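Ethyl tert-butyl ether degradation EthD protein (Ralstonia eutropha JMP134, PDB 3BF4) is of unknown function but, as an EthD-family protein, may have oxidoreductase activity. Local coordinates at residues A50-A55 with C80-D85. The protein carries 3 engineered substitutions. Sequence-based numbering, arbitrary orientation.
Sequences ARLGSA and CAFICD
Leu52 and Phe82 meet where the C-terminal end of helix 37-52 packs on strand 76-84 of the four-stranded antiparallel sheet, a helix-on-sheet layer of the ferredoxin-like fold. The apolar contact is made by a single methyl, CD1 of Leu52, which lies 3.5 Å from Phe82 CD1 and 3.8 Å from Phe82 CG, approaching the ring obliquely; the two side chains cross at about a right angle. Leu52 CG stands anti to its carbonyl carbon (chi1 -69°) and CD1 anti to CA (chi2 172°), which lays CD1 against the ring. Met45 and Val48, earlier on the same helix, also touch Phe82, while Phe90 and Ala93 of helix 87-103 pack against Leu52, so both groups belong to the core between helices and sheet.

The second contact sets one backbone oxygen against a cysteine side chain. Gly53 leaves the helix with a phi of 58°, and the following turn is closed by Ala55 N donating to Leu52 O at 3.1 Å. Ala55 O packs closely on Cys84, 3.1 Å from CB and 3.3 Å from SG of that cysteine.

A water bridges Ser54 and Asp85: Ser54 O (3.3 Å) and, weakly, Asp85 OD2 compete with other acceptors for its protons, and it accepts from Asp85 N at 3.0 Å.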
loop_
_atom_site.group_PDB
_atom_site.type_symbol
_atom_site.label_atom_id
_atom_site.label_comp_id
_atom_site.label_asym_id
_atom_site.label_seq_id
_atom_site.Cartn_x
_atom_site.Cartn_y
_atom_site.Cartn_z
ATOM N N ALA A 50 16.129 8.160 -7.872
ATOM C CA ALA A 50 17.520 8.383 -8.324
ATOM C C ALA A 50 18.528 7.933 -7.260
ATOM O O ALA A 50 19.521 7.269 -7.582
ATOM C CB ALA A 50 17.761 9.857 -8.679
ATOM N N ARG A 51 18.243 8.264 -5.998
ATOM C CA ARG A 51 19.115 7.901 -4.865
ATOM C C ARG A 51 19.058 6.419 -4.520
ATOM O O ARG A 51 20.042 5.884 -4.029
ATOM C CB ARG A 51 18.795 8.732 -3.613
ATOM C CG ARG A 51 18.934 10.239 -3.769
ATOM C CD ARG A 51 20.337 10.711 -4.104
ATOM N NE ARG A 51 20.338 12.147 -4.342
ATOM C CZ ARG A 51 19.960 12.749 -5.472
ATOM N NH1 ARG A 51 19.593 12.073 -6.566
ATOM N NH2 ARG A 51 19.984 14.076 -5.517
ATOM N N LEU A 52 17.903 5.781 -4.709
ATOM C CA LEU A 52 17.782 4.327 -4.510
ATOM C C LEU A 52 18.515 3.556 -5.605
ATOM O O LEU A 52 19.047 2.480 -5.333
ATOM C CB LEU A 52 16.310 3.868 -4.425
ATOM C CG LEU A 52 15.525 4.290 -3.177
ATOM C CD1 LEU A 52 14.037 3.937 -3.309
ATOM C CD2 LEU A 52 16.112 3.671 -1.904
ATOM N N GLY A 53 18.538 4.106 -6.828
ATOM C CA GLY A 53 19.194 3.482 -7.972
ATOM C C GLY A 53 18.624 2.096 -8.251
ATOM O O GLY A 53 17.399 1.916 -8.274
ATOM N N SER A 54 19.522 1.122 -8.403
ATOM C CA SER A 54 19.165 -0.274 -8.686
ATOM C C SER A 54 18.533 -1.016 -7.501
ATOM O O SER A 54 17.973 -2.094 -7.690
ATOM C CB SER A 54 20.398 -1.046 -9.168
ATOM O OG SER A 54 21.405 -1.022 -8.167
ATOM N N ALA A 55 18.650 -0.458 -6.294
ATOM C CA ALA A 55 18.008 -1.001 -5.094
ATOM C C ALA A 55 16.471 -1.030 -5.181
ATOM O O ALA A 55 15.846 -1.814 -4.477
ATOM C CB ALA A 55 18.442 -0.212 -3.864
ATOM N N CYS A 80 3.047 6.250 -1.162
ATOM C CA CYS A 80 3.910 5.727 -2.230
ATOM C C CYS A 80 4.422 4.373 -1.794
ATOM O O CYS A 80 4.291 3.994 -0.626
ATOM C CB CYS A 80 5.104 6.630 -2.547
ATOM S SG CYS A 80 6.449 6.564 -1.350
ATOM N N ALA A 81 5.006 3.661 -2.749
ATOM C CA ALA A 81 5.655 2.397 -2.467
ATOM C C ALA A 81 6.881 2.214 -3.340
ATOM O O ALA A 81 6.836 2.537 -4.509
ATOM C CB ALA A 81 4.693 1.232 -2.633
ATOM N N PHE A 82 7.972 1.729 -2.737
ATOM C CA PHE A 82 9.199 1.382 -3.435
ATOM C C PHE A 82 9.288 -0.146 -3.397
ATOM O O PHE A 82 9.351 -0.737 -2.316
ATOM C CB PHE A 82 10.418 2.012 -2.754
ATOM C CG PHE A 82 10.325 3.496 -2.638
ATOM C CD1 PHE A 82 10.631 4.313 -3.732
ATOM C CD2 PHE A 82 9.909 4.092 -1.450
ATOM C CE1 PHE A 82 10.525 5.719 -3.641
ATOM C CE2 PHE A 82 9.810 5.486 -1.346
ATOM C CZ PHE A 82 10.117 6.302 -2.438
ATOM N N ILE A 83 9.248 -0.763 -4.575
ATOM C CA ILE A 83 9.357 -2.207 -4.741
ATOM C C ILE A 83 10.854 -2.455 -4.934
ATOM O O ILE A 83 11.464 -1.903 -5.872
ATOM C CB ILE A 83 8.472 -2.723 -5.915
ATOM C CG1 ILE A 83 6.992 -2.691 -5.499
ATOM C CG2 ILE A 83 8.844 -4.164 -6.336
ATOM C CD1 ILE A 83 6.429 -1.296 -5.218
ATOM N N CYS A 84 11.435 -3.236 -4.016
ATOM C CA CYS A 84 12.873 -3.514 -3.965
ATOM C C CYS A 84 13.135 -5.004 -3.833
ATOM O O CYS A 84 12.443 -5.696 -3.076
ATOM C CB CYS A 84 13.468 -2.806 -2.741
ATOM S SG CYS A 84 13.140 -1.003 -2.718
ATOM N N ASP A 85 14.135 -5.488 -4.555
ATOM C CA ASP A 85 14.518 -6.913 -4.513
ATOM C C ASP A 85 15.199 -7.307 -3.185
ATOM O O ASP A 85 15.118 -8.462 -2.781
ATOM C CB ASP A 85 15.423 -7.270 -5.707
ATOM C CG ASP A 85 14.710 -7.112 -7.069
ATOM O OD1 ASP A 85 13.604 -7.686 -7.263
ATOM O OD2 ASP A 85 15.277 -6.422 -7.956
HETATM O O HOH W 1 15.341 -3.756 -6.659
#